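Local atomic coordinates of capsid protein (Turnip yellow mosaic virus, PDB entry 2FZ2), a protein that self-assembles as 180 copies into the T=3 icosahedral capsid that encloses the single-stranded RNA genome of the virus. Residues Val91-Val96 with Leu153-Thr158; Ala69-Leu74 with Pro139-Ser144; Thr81-Ala86 with Ala163-Thr168. One frame throughout, in Å; residues are numbered along the deposited sequence.

Interaction 1: Val91-Val96 with Leu153-Thr158; sequences VGVCWV and LLISIT
Leu153 lies against the Trp95 indole across two antiparallel strands whose short axes approach to 4.5 Å at 170°. Its CB meets Trp95 CZ3 at 3.5 Å. With CG anti to the backbone N (chi1 173°), CG stays nearest Trp95 CZ3, and the turn at chi2 carries CD1 over the six-membered ring: Leu153 CD1 sits 3.5 Å from the ring centroid, only 4° off its normal. That is a CH-pi contact over the face. The indole N-H is used elsewhere: NE1 bonds to Val130 O.

The same sheet face carries two more pairs in which the side chains lie side by side and point the same way. Val93 CG2 meets Ile155 CD1 at 3.7 Å, and Val91 CG1 meets Ile157 CD1 at 3.6 Å. Four backbone bonds fix the register. Gly92 and Ser156 exchange N-H and O in both directions, and so do Cys94 and Leu154. On the opposite face of the sheet, Cys94 CB packs on Leu154 CB at 4.2 Å.

Both strands are interior members of a four-stranded sheet, flanked by strands 47-52 and 114-118. Trp95, Leu153 and Val91 also reach strand 66-80 of the facing sheet, as expected for the jelly-roll sandwich of viral coat proteins. The hydrogen bonds between the two segments are thus all main-chain, while the side chains on the Trp95 face meet through hydrocarbon and ring surface alone, which implies an apolar seam within the sandwich interior.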
ATOM      1  N   VAL D  91      86.846-102.216  13.343  1.00 12.79           N
ATOM      2  CA  VAL D  91      87.310-100.940  13.837  1.00 14.19           C
ATOM      3  C   VAL D  91      86.299-100.315  14.767  1.00 19.81           C
ATOM      4  O   VAL D  91      85.096-100.262  14.465  1.00 20.85           O
ATOM      5  CB  VAL D  91      87.550 -99.985  12.703  1.00  5.20           C
ATOM      6  CG1 VAL D  91      88.325 -98.794  13.190  1.00 10.05           C
ATOM      7  CG2 VAL D  91      88.280-100.697  11.604  1.00 15.58           C
ATOM      8  N   GLY D  92      86.804 -99.836  15.898  1.00 21.58           N
ATOM      9  CA  GLY D  92      85.953 -99.214  16.888  1.00 18.36           C
ATOM     10  C   GLY D  92      86.291 -97.755  16.979  1.00 15.55           C
ATOM     11  O   GLY D  92      87.462 -97.376  16.870  1.00 16.60           O
ATOM     12  N   VAL D  93      85.267 -96.940  17.198  1.00 13.29           N
ATOM     13  CA  VAL D  93      85.467 -95.510  17.267  1.00 17.13           C
ATOM     14  C   VAL D  93      84.598 -94.797  18.265  1.00 17.60           C
ATOM     15  O   VAL D  93      83.404 -95.081  18.394  1.00 23.43           O
ATOM     16  CB  VAL D  93      85.196 -94.868  15.914  1.00 13.53           C
ATOM     17  CG1 VAL D  93      85.310 -93.361  16.009  1.00 18.76           C
ATOM     18  CG2 VAL D  93      86.141 -95.414  14.907  1.00  7.83           C
ATOM     19  N   CYS D  94      85.202 -93.838  18.949  1.00 19.58           N
ATOM     20  CA  CYS D  94      84.461 -93.068  19.907  1.00 18.21           C
ATOM     21  C   CYS D  94      85.067 -91.735  20.277  1.00 16.88           C
ATOM     22  O   CYS D  94      86.246 -91.630  20.627  1.00 19.56           O
ATOM     23  CB  CYS D  94      84.232 -93.881  21.163  1.00 16.61           C
ATOM     24  SG  CYS D  94      82.792 -93.272  22.025  1.00 23.66           S
ATOM     25  N   TRP D  95      84.234 -90.710  20.183  1.00 13.41           N
ATOM     26  CA  TRP D  95      84.648 -89.367  20.522  1.00 15.20           C
ATOM     27  C   TRP D  95      84.295 -89.217  21.990  1.00 18.03           C
ATOM     28  O   TRP D  95      83.202 -89.584  22.417  1.00 18.07           O
ATOM     29  CB  TRP D  95      83.882 -88.349  19.679  1.00 20.12           C
ATOM     30  CG  TRP D  95      84.382 -88.212  18.273  1.00 13.56           C
ATOM     31  CD1 TRP D  95      83.693 -88.480  17.127  1.00 19.95           C
ATOM     32  CD2 TRP D  95      85.663 -87.743  17.866  1.00 14.38           C
ATOM     33  NE1 TRP D  95      84.469 -88.204  16.027  1.00 16.61           N
ATOM     34  CE2 TRP D  95      85.685 -87.749  16.455  1.00 14.25           C
ATOM     35  CE3 TRP D  95      86.797 -87.316  18.559  1.00 16.71           C
ATOM     36  CZ2 TRP D  95      86.795 -87.346  15.725  1.00 15.71           C
ATOM     37  CZ3 TRP D  95      87.899 -86.914  17.836  1.00 15.20           C
ATOM     38  CH2 TRP D  95      87.892 -86.932  16.430  1.00 18.46           C
ATOM     39  N   VAL D  96      85.215 -88.659  22.759  1.00 17.16           N
ATOM     40  CA  VAL D  96      84.994 -88.519  24.182  1.00 12.99           C
ATOM     41  C   VAL D  96      85.841 -87.375  24.769  1.00 10.77           C
ATOM     42  O   VAL D  96      86.929 -87.083  24.280  1.00 16.23           O
ATOM     43  CB  VAL D  96      85.330 -89.871  24.848  1.00 10.10           C
ATOM     44  CG1 VAL D  96      86.728 -89.854  25.401  1.00 15.93           C
ATOM     45  CG2 VAL D  96      84.338 -90.184  25.910  1.00 14.27           C
ATOM     46  N   LEU D 153      90.130 -88.920  20.977  1.00 13.25           N
ATOM     47  CA  LEU D 153      89.596 -89.929  20.082  1.00  8.67           C
ATOM     48  C   LEU D 153      90.041 -91.327  20.458  1.00 12.45           C
ATOM     49  O   LEU D 153      91.227 -91.577  20.693  1.00 19.70           O
ATOM     50  CB  LEU D 153      90.000 -89.634  18.645  1.00  5.92           C
ATOM     51  CG  LEU D 153      89.614 -90.728  17.660  1.00 10.10           C
ATOM     52  CD1 LEU D 153      88.220 -90.470  17.130  1.00 15.52           C
ATOM     53  CD2 LEU D 153      90.607 -90.754  16.538  1.00 10.75           C
ATOM     54  N   LEU D 154      89.079 -92.239  20.503  1.00 13.23           N
ATOM     55  CA  LEU D 154      89.356 -93.614  20.859  1.00 12.91           C
ATOM     56  C   LEU D 154      89.206 -94.515  19.666  1.00 13.45           C
ATOM     57  O   LEU D 154      88.163 -94.498  19.013  1.00 19.28           O
ATOM     58  CB  LEU D 154      88.393 -94.062  21.947  1.00 12.99           C
ATOM     59  CG  LEU D 154      88.596 -93.320  23.263  1.00 11.67           C
ATOM     60  CD1 LEU D 154      87.629 -93.817  24.315  1.00 15.13           C
ATOM     61  CD2 LEU D 154      90.021 -93.535  23.722  1.00 19.45           C
ATOM     62  N   ILE D 155      90.235 -95.308  19.385  1.00  9.18           N
ATOM     63  CA  ILE D 155      90.178 -96.242  18.257  1.00 12.31           C
ATOM     64  C   ILE D 155      90.574 -97.652  18.659  1.00 15.47           C
ATOM     65  O   ILE D 155      91.577 -97.854  19.351  1.00 17.50           O
ATOM     66  CB  ILE D 155      91.125 -95.854  17.117  1.00 11.86           C
ATOM     67  CG1 ILE D 155      90.825 -94.445  16.618  1.00  8.41           C
ATOM     68  CG2 ILE D 155      90.985 -96.852  16.001  1.00 11.70           C
ATOM     69  CD1 ILE D 155      89.460 -94.296  16.076  1.00  8.41           C
ATOM     70  N   SER D 156      89.811 -98.634  18.193  1.00 12.25           N
ATOM     71  CA  SER D 156      90.110-100.015  18.522  1.00 18.11           C
ATOM     72  C   SER D 156      90.196-100.838  17.247  1.00 18.61           C
ATOM     73  O   SER D 156      89.310-100.769  16.392  1.00 23.48           O
ATOM     74  CB  SER D 156      89.023-100.574  19.456  1.00 24.55           C
ATOM     75  OG  SER D 156      88.171-101.509  18.800  1.00 34.64           O
ATOM     76  N   ILE D 157      91.269-101.610  17.111  1.00 14.60           N
ATOM     77  CA  ILE D 157      91.430-102.443  15.928  1.00 14.37           C
ATOM     78  C   ILE D 157      91.484-103.906  16.309  1.00 19.93           C
ATOM     79  O   ILE D 157      92.183-104.290  17.250  1.00 29.87           O
ATOM     80  CB  ILE D 157      92.721-102.116  15.165  1.00 11.66           C
ATOM     81  CG1 ILE D 157      92.746-100.643  14.783  1.00 11.25           C
ATOM     82  CG2 ILE D 157      92.806-102.947  13.906  1.00  9.32           C
ATOM     83  CD1 ILE D 157      91.528-100.199  14.068  1.00  5.20           C
ATOM     84  N   THR D 158      90.736-104.720  15.575  1.00 16.01           N
ATOM     85  CA  THR D 158      90.709-106.154  15.811  1.00 20.93           C
ATOM     86  C   THR D 158      90.998-106.750  14.442  1.00 21.10           C
ATOM     87  O   THR D 158      90.129-106.761  13.572  1.00 22.30           O
ATOM     88  CB  THR D 158      89.322-106.602  16.338  1.00 25.75           C
ATOM     89  OG1 THR D 158      88.794-105.607  17.235  1.00 31.23           O
ATOM     90  CG2 THR D 158      89.441-107.915  17.081  1.00 23.81           C
TER

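Interaction 2: Ala69-Leu74 with Pro139-Ser144; sequences ASLESL and PRVKDS
Val141 turns CG1 anti to its own carbonyl carbon (chi1 -49°), and Leu71 extends CD1 anti to its CA (chi2 172°); Val141 CG1 and Leu71 CD1 meet at 3.7 Å, the side chains crossing at about a right angle. Val141 CG1 also touches Leu71 CG, so it is one branch of the valine that rests on the end of the leucine. The other branch, CG2, lies by the carbonyl of Ala69, with Ala69 CB 4.3 Å from Val141 CG2. Across from Ser70, Arg140 presents the aliphatic start of its chain, CG being the side-chain atom nearest the serine OG.

The backbone pairing places Val141 beside Ala69. Val141 N donates to Ala69 O at 2.9 Å, with 161° at the hydrogen. Lys142 N reaches the same oxygen only weakly, at 3.3 Å, so two successive residues face Ala69: a classic beta bulge. Ala69 N in turn donates to Lys142 O at 3.0 Å, while the bond from Leu71 N to Pro139 O is weak. The irregular strand 140-142 is thereby added to strand 66-80, whose Ser70 bonds to Ser178 of strand 169-182 in the same jelly-roll sheet.

Beyond the bulge, Asp143 OD2 stands 3.8 Å from Arg140 NE, a long pairing of charges in which the oxygen lies well out of the guanidinium plane. OD2 is hydrogen-bonded to His68 ND1 and OD1 to Tyr147 OH. Next along, Ser144 OG bonds to Asp149 OD1 of a neighbouring subunit.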
ATOM      1  N   ALA D  69      92.790 -70.586  20.256  1.00 26.35           N
ATOM      2  CA  ALA D  69      92.385 -71.345  19.086  1.00 21.60           C
ATOM      3  C   ALA D  69      91.398 -72.444  19.460  1.00 24.31           C
ATOM      4  O   ALA D  69      91.738 -73.356  20.214  1.00 17.86           O
ATOM      5  CB  ALA D  69      93.590 -71.959  18.435  1.00 13.39           C
ATOM      6  N   SER D  70      90.185 -72.332  18.918  1.00 27.17           N
ATOM      7  CA  SER D  70      89.099 -73.287  19.125  1.00 24.72           C
ATOM      8  C   SER D  70      89.011 -74.153  17.880  1.00 23.53           C
ATOM      9  O   SER D  70      89.647 -73.861  16.882  1.00 25.73           O
ATOM     10  CB  SER D  70      87.768 -72.550  19.296  1.00 34.46           C
ATOM     11  OG  SER D  70      87.418 -72.370  20.662  1.00 49.94           O
ATOM     12  N   LEU D  71      88.200 -75.204  17.934  1.00 23.91           N
ATOM     13  CA  LEU D  71      88.009 -76.123  16.808  1.00 18.70           C
ATOM     14  C   LEU D  71      86.688 -75.866  16.102  1.00 22.96           C
ATOM     15  O   LEU D  71      85.629 -76.101  16.686  1.00 29.07           O
ATOM     16  CB  LEU D  71      87.996 -77.546  17.318  1.00 15.39           C
ATOM     17  CG  LEU D  71      89.372 -78.165  17.303  1.00 11.71           C
ATOM     18  CD1 LEU D  71      89.379 -79.517  17.998  1.00 11.03           C
ATOM     19  CD2 LEU D  71      89.772 -78.292  15.861  1.00 18.78           C
ATOM     20  N   GLU D  72      86.729 -75.409  14.852  1.00 20.89           N
ATOM     21  CA  GLU D  72      85.483 -75.126  14.135  1.00 29.04           C
ATOM     22  C   GLU D  72      84.735 -76.389  13.693  1.00 27.76           C
ATOM     23  O   GLU D  72      83.499 -76.440  13.738  1.00 30.89           O
ATOM     24  CB  GLU D  72      85.749 -74.221  12.923  1.00 39.46           C
ATOM     25  CG  GLU D  72      84.753 -73.058  12.760  1.00 56.11           C
ATOM     26  CD  GLU D  72      84.962 -71.927  13.778  1.00 67.12           C
ATOM     27  OE1 GLU D  72      85.472 -72.192  14.896  1.00 68.66           O
ATOM     28  OE2 GLU D  72      84.611 -70.765  13.456  1.00 74.69           O
ATOM     29  N   SER D  73      85.480 -77.403  13.267  1.00 23.86           N
ATOM     30  CA  SER D  73      84.887 -78.660  12.836  1.00 21.90           C
ATOM     31  C   SER D  73      85.932 -79.757  12.957  1.00 18.47           C
ATOM     32  O   SER D  73      87.125 -79.525  12.757  1.00 14.35           O
ATOM     33  CB  SER D  73      84.380 -78.554  11.393  1.00 31.78           C
ATOM     34  OG  SER D  73      85.363 -78.018  10.513  1.00 41.95           O
ATOM     35  N   LEU D  74      85.490 -80.962  13.281  1.00 16.25           N
ATOM     36  CA  LEU D  74      86.435 -82.049  13.450  1.00 13.40           C
ATOM     37  C   LEU D  74      85.784 -83.398  13.239  1.00 14.60           C
ATOM     38  O   LEU D  74      84.676 -83.635  13.709  1.00 22.81           O
ATOM     39  CB  LEU D  74      87.019 -81.992  14.858  1.00  5.20           C
ATOM     40  CG  LEU D  74      87.672 -83.277  15.342  1.00  5.20           C
ATOM     41  CD1 LEU D  74      88.953 -83.454  14.561  1.00 14.27           C
ATOM     42  CD2 LEU D  74      87.952 -83.231  16.837  1.00  5.20           C
ATOM     43  N   PRO D 139      85.550 -77.344  22.671  1.00 13.36           N
ATOM     44  CA  PRO D 139      86.174 -76.849  21.433  1.00  8.95           C
ATOM     45  C   PRO D 139      87.532 -76.170  21.544  1.00 10.59           C
ATOM     46  O   PRO D 139      88.353 -76.272  20.633  1.00 16.66           O
ATOM     47  CB  PRO D 139      85.131 -75.904  20.838  1.00  7.37           C
ATOM     48  CG  PRO D 139      84.164 -75.623  21.958  1.00 19.45           C
ATOM     49  CD  PRO D 139      84.193 -76.804  22.871  1.00 11.42           C
ATOM     50  N   ARG D 140      87.775 -75.478  22.652  1.00 12.75           N
ATOM     51  CA  ARG D 140      89.029 -74.757  22.830  1.00 12.54           C
ATOM     52  C   ARG D 140      90.240 -75.686  23.013  1.00  9.80           C
ATOM     53  O   ARG D 140      90.228 -76.585  23.847  1.00 13.89           O
ATOM     54  CB  ARG D 140      88.865 -73.750  23.986  1.00 12.15           C
ATOM     55  CG  ARG D 140      87.661 -72.782  23.765  1.00 26.31           C
ATOM     56  CD  ARG D 140      87.636 -71.551  24.684  1.00 35.10           C
ATOM     57  NE  ARG D 140      87.937 -70.306  23.978  1.00 53.20           N
ATOM     58  CZ  ARG D 140      87.239 -69.179  24.106  1.00 61.83           C
ATOM     59  NH1 ARG D 140      86.190 -69.158  24.923  1.00 53.87           N
ATOM     60  NH2 ARG D 140      87.603 -68.070  23.437  1.00 66.89           N
ATOM     61  N   VAL D 141      91.277 -75.470  22.204  1.00 16.59           N
ATOM     62  CA  VAL D 141      92.494 -76.288  22.244  1.00 15.49           C
ATOM     63  C   VAL D 141      93.772 -75.510  22.601  1.00 20.26           C
ATOM     64  O   VAL D 141      94.869 -76.082  22.696  1.00 18.79           O
ATOM     65  CB  VAL D 141      92.705 -76.985  20.914  1.00 10.23           C
ATOM     66  CG1 VAL D 141      91.429 -77.666  20.497  1.00 14.90           C
ATOM     67  CG2 VAL D 141      93.106 -75.973  19.875  1.00 20.42           C
ATOM     68  N   LYS D 142      93.630 -74.198  22.752  1.00 18.02           N
ATOM     69  CA  LYS D 142      94.727 -73.340  23.179  1.00 15.81           C
ATOM     70  C   LYS D 142      94.019 -72.133  23.746  1.00 16.39           C
ATOM     71  O   LYS D 142      93.197 -71.507  23.063  1.00  6.38           O
ATOM     72  CB  LYS D 142      95.648 -72.924  22.020  1.00 11.19           C
ATOM     73  CG  LYS D 142      96.946 -72.184  22.468  1.00  5.20           C
ATOM     74  CD  LYS D 142      98.202 -72.636  21.683  1.00 15.69           C
ATOM     75  CE  LYS D 142      99.387 -71.632  21.757  1.00 20.68           C
ATOM     76  NZ  LYS D 142     100.617 -72.080  20.998  1.00 24.36           N
ATOM     77  N   ASP D 143      94.290 -71.844  25.015  1.00 16.55           N
ATOM     78  CA  ASP D 143      93.674 -70.689  25.643  1.00 20.15           C
ATOM     79  C   ASP D 143      94.528 -70.159  26.761  1.00 20.97           C
ATOM     80  O   ASP D 143      95.646 -70.639  26.967  1.00 26.03           O
ATOM     81  CB  ASP D 143      92.293 -71.025  26.191  1.00 16.24           C
ATOM     82  CG  ASP D 143      91.326 -69.889  26.017  1.00 17.82           C
ATOM     83  OD1 ASP D 143      90.483 -69.659  26.904  1.00 12.57           O
ATOM     84  OD2 ASP D 143      91.414 -69.216  24.974  1.00 27.95           O
ATOM     85  N   SER D 144      93.985 -69.164  27.466  1.00 12.25           N
ATOM     86  CA  SER D 144      94.654 -68.533  28.599  1.00 16.90           C
ATOM     87  C   SER D 144      94.833 -69.549  29.731  1.00 18.86           C
ATOM     88  O   SER D 144      95.501 -69.277  30.737  1.00 20.01           O
ATOM     89  CB  SER D 144      93.818 -67.359  29.106  1.00 16.47           C
ATOM     90  OG  SER D 144      94.173 -66.146  28.474  1.00 15.81           O
TER

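Interaction 3: Thr81-Ala86 with Ala163-Thr168; sequences TLQAPA and APPAST
Thr81 N donates to Thr168 O at 2.7 Å with 155° at the hydrogen, standing above the carbonyl plane, 39° out of it, and this is the one hydrogen bond between the two segments. Past it the chain of 83-86 takes helical backbone angles without a helix's regular bonds, and this coil brings Ala84 up to Thr168, their CA atoms 4.6 Å apart. Ala84 CB is 3.5 Å from Thr168 O, so the acceptor that receives the Thr81 N-H also has a methyl group against it.

Thr168 divides its two branches. CG2 is anti to its carbonyl carbon and approaches the start of Gln83, 4.1 Å from Gln83 CB; OG1 serves another partner, in a hydrogen bond with Thr89 OG1.

Gln83 reaches from its own loop to Ala166 and Pro165. Its CB and CG pass near Ala166 O, and a bend at chi2 (-65°) sends CD toward Pro165. The amide ends with OE1 at the proline ring, 3.2 Å from Pro165 CD and 3.4 Å from Pro165 CG, the two side chains crossing at about a right angle. The partners of OE1 here are ring C-H groups, so the contact is van der Waals. Phe87 packs on Pro164, Pro165 and Thr168.

Thr81 OG1 turns to a neighbouring subunit, hydrogen-bonding with Thr90 OG1 there, and Gln83 also packs on Gln160 of that subunit. Two loops meeting, one following strand 66-80 and the other leading into strand 169-182, are characteristic of one end of a viral jelly roll, where connections between strands gather, and here they adjoin the next subunit.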
ATOM      1  N   THR D  81      91.901 -99.599   2.519  1.00 12.56           N
ATOM      2  CA  THR D  81      93.031 -99.809   1.628  1.00  8.61           C
ATOM      3  C   THR D  81      92.736-100.937   0.618  1.00 13.24           C
ATOM      4  O   THR D  81      91.608-101.395   0.525  1.00 15.80           O
ATOM      5  CB  THR D  81      94.255-100.169   2.474  1.00 11.99           C
ATOM      6  OG1 THR D  81      95.429 -99.597   1.891  1.00 26.12           O
ATOM      7  CG2 THR D  81      94.411-101.687   2.573  1.00 14.83           C
ATOM      8  N   LEU D  82      93.740-101.394  -0.126  1.00 16.05           N
ATOM      9  CA  LEU D  82      93.529-102.456  -1.112  1.00 16.22           C
ATOM     10  C   LEU D  82      93.557-103.836  -0.486  1.00 19.37           C
ATOM     11  O   LEU D  82      93.357-104.852  -1.168  1.00 23.69           O
ATOM     12  CB  LEU D  82      94.594-102.400  -2.198  1.00 15.06           C
ATOM     13  CG  LEU D  82      95.887-103.093  -1.789  1.00 15.14           C
ATOM     14  CD1 LEU D  82      96.823-103.174  -2.966  1.00 14.79           C
ATOM     15  CD2 LEU D  82      96.527-102.316  -0.662  1.00 17.85           C
ATOM     16  N   GLN D  83      93.822-103.872   0.812  1.00 18.99           N
ATOM     17  CA  GLN D  83      93.881-105.136   1.524  1.00 22.14           C
ATOM     18  C   GLN D  83      92.589-105.366   2.280  1.00 24.03           C
ATOM     19  O   GLN D  83      92.307-106.460   2.767  1.00 27.39           O
ATOM     20  CB  GLN D  83      95.061-105.128   2.486  1.00 16.70           C
ATOM     21  CG  GLN D  83      96.387-105.265   1.783  1.00 26.49           C
ATOM     22  CD  GLN D  83      96.558-106.608   1.075  1.00 35.88           C
ATOM     23  OE1 GLN D  83      97.685-107.068   0.876  1.00 38.81           O
ATOM     24  NE2 GLN D  83      95.445-107.239   0.687  1.00 39.63           N
ATOM     25  N   ALA D  84      91.792-104.315   2.352  1.00 22.98           N
ATOM     26  CA  ALA D  84      90.532-104.366   3.058  1.00 23.27           C
ATOM     27  C   ALA D  84      89.549-105.422   2.565  1.00 20.15           C
ATOM     28  O   ALA D  84      88.861-106.059   3.357  1.00 25.58           O
ATOM     29  CB  ALA D  84      89.886-103.000   3.015  1.00 23.39           C
ATOM     30  N   PRO D  85      89.483-105.643   1.254  1.00 15.40           N
ATOM     31  CA  PRO D  85      88.531-106.646   0.779  1.00 16.27           C
ATOM     32  C   PRO D  85      88.935-108.062   1.151  1.00 21.03           C
ATOM     33  O   PRO D  85      88.143-108.843   1.682  1.00 23.49           O
ATOM     34  CB  PRO D  85      88.506-106.425  -0.727  1.00 17.94           C
ATOM     35  CG  PRO D  85      89.323-105.171  -0.966  1.00 13.92           C
ATOM     36  CD  PRO D  85      90.255-105.055   0.157  1.00 12.41           C
ATOM     37  N   ALA D  86      90.184-108.387   0.878  1.00 23.27           N
ATOM     38  CA  ALA D  86      90.690-109.710   1.179  1.00 23.22           C
ATOM     39  C   ALA D  86      90.795-109.980   2.682  1.00 20.22           C
ATOM     40  O   ALA D  86      90.808-111.135   3.116  1.00 20.78           O
ATOM     41  CB  ALA D  86      92.043-109.865   0.530  1.00 34.54           C
ATOM     42  N   ALA D 163      96.502-112.635   9.555  1.00 23.88           N
ATOM     43  CA  ALA D 163      96.612-111.239   9.151  1.00 20.55           C
ATOM     44  C   ALA D 163      97.088-110.895   7.750  1.00 19.27           C
ATOM     45  O   ALA D 163      97.740-111.689   7.079  1.00 22.92           O
ATOM     46  CB  ALA D 163      97.474-110.497  10.166  1.00 30.66           C
ATOM     47  N   PRO D 164      96.758-109.676   7.296  1.00 13.63           N
ATOM     48  CA  PRO D 164      97.125-109.146   5.983  1.00 14.07           C
ATOM     49  C   PRO D 164      98.601-108.761   5.985  1.00 17.12           C
ATOM     50  O   PRO D 164      99.196-108.556   7.043  1.00 23.73           O
ATOM     51  CB  PRO D 164      96.227-107.925   5.853  1.00 10.17           C
ATOM     52  CG  PRO D 164      96.170-107.429   7.265  1.00  6.35           C
ATOM     53  CD  PRO D 164      95.900-108.713   8.013  1.00  8.54           C
ATOM     54  N   PRO D 165      99.204-108.641   4.797  1.00 20.35           N
ATOM     55  CA  PRO D 165     100.609-108.281   4.645  1.00 22.20           C
ATOM     56  C   PRO D 165     100.821-106.812   4.888  1.00 23.36           C
ATOM     57  O   PRO D 165     101.955-106.359   5.012  1.00 33.85           O
ATOM     58  CB  PRO D 165     100.933-108.659   3.201  1.00 30.97           C
ATOM     59  CG  PRO D 165      99.634-109.251   2.621  1.00 36.12           C
ATOM     60  CD  PRO D 165      98.534-108.763   3.496  1.00 25.55           C
ATOM     61  N   ALA D 166      99.729-106.062   4.952  1.00 22.01           N
ATOM     62  CA  ALA D 166      99.839-104.631   5.178  1.00 23.86           C
ATOM     63  C   ALA D 166      98.536-104.025   5.647  1.00 22.39           C
ATOM     64  O   ALA D 166      97.465-104.606   5.469  1.00 23.56           O
ATOM     65  CB  ALA D 166     100.312-103.929   3.905  1.00 31.07           C
ATOM     66  N   SER D 167      98.655-102.843   6.245  1.00 24.62           N
ATOM     67  CA  SER D 167      97.531-102.080   6.777  1.00 22.42           C
ATOM     68  C   SER D 167      96.318-102.150   5.828  1.00 16.74           C
ATOM     69  O   SER D 167      96.450-101.889   4.629  1.00 11.84           O
ATOM     70  CB  SER D 167      98.008-100.642   7.012  1.00 24.69           C
ATOM     71  OG  SER D 167      99.436-100.566   6.849  1.00 38.43           O
ATOM     72  N   THR D 168      95.158-102.544   6.366  1.00 11.09           N
ATOM     73  CA  THR D 168      93.936-102.673   5.573  1.00 12.93           C
ATOM     74  C   THR D 168      93.228-101.359   5.495  1.00 13.23           C
ATOM     75  O   THR D 168      92.308-101.182   4.701  1.00 20.65           O
ATOM     76  CB  THR D 168      92.902-103.607   6.180  1.00  5.20           C
ATOM     77  OG1 THR D 168      92.568-103.132   7.486  1.00 14.42           O
ATOM     78  CG2 THR D 168      93.403-105.041   6.207  1.00  6.14           C
TER

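How the interactions relate
Interaction 1 is the buried core contact, interaction 2 is partly buried, and interaction 3 joins loops, its centre about 23 Å from the centre of the chain. Their chemistry shifts accordingly: regular strand pairing with apolar side chains, then bulged pairing with some weak bonds and charged residues nearby, then one backbone bond with loop packing. Interactions 1 and 2 lie on opposite sides of the chain's centre, yet touch where Leu74 CD2 meets Trp95 CH2 at 3.7 Å, joining the two sheets. Strand 66-80 holds residues 69-74 and ends at the loop of 81-86, and strand 89-97 follows, so the first segments of all three contacts lie on one continuous run of chain.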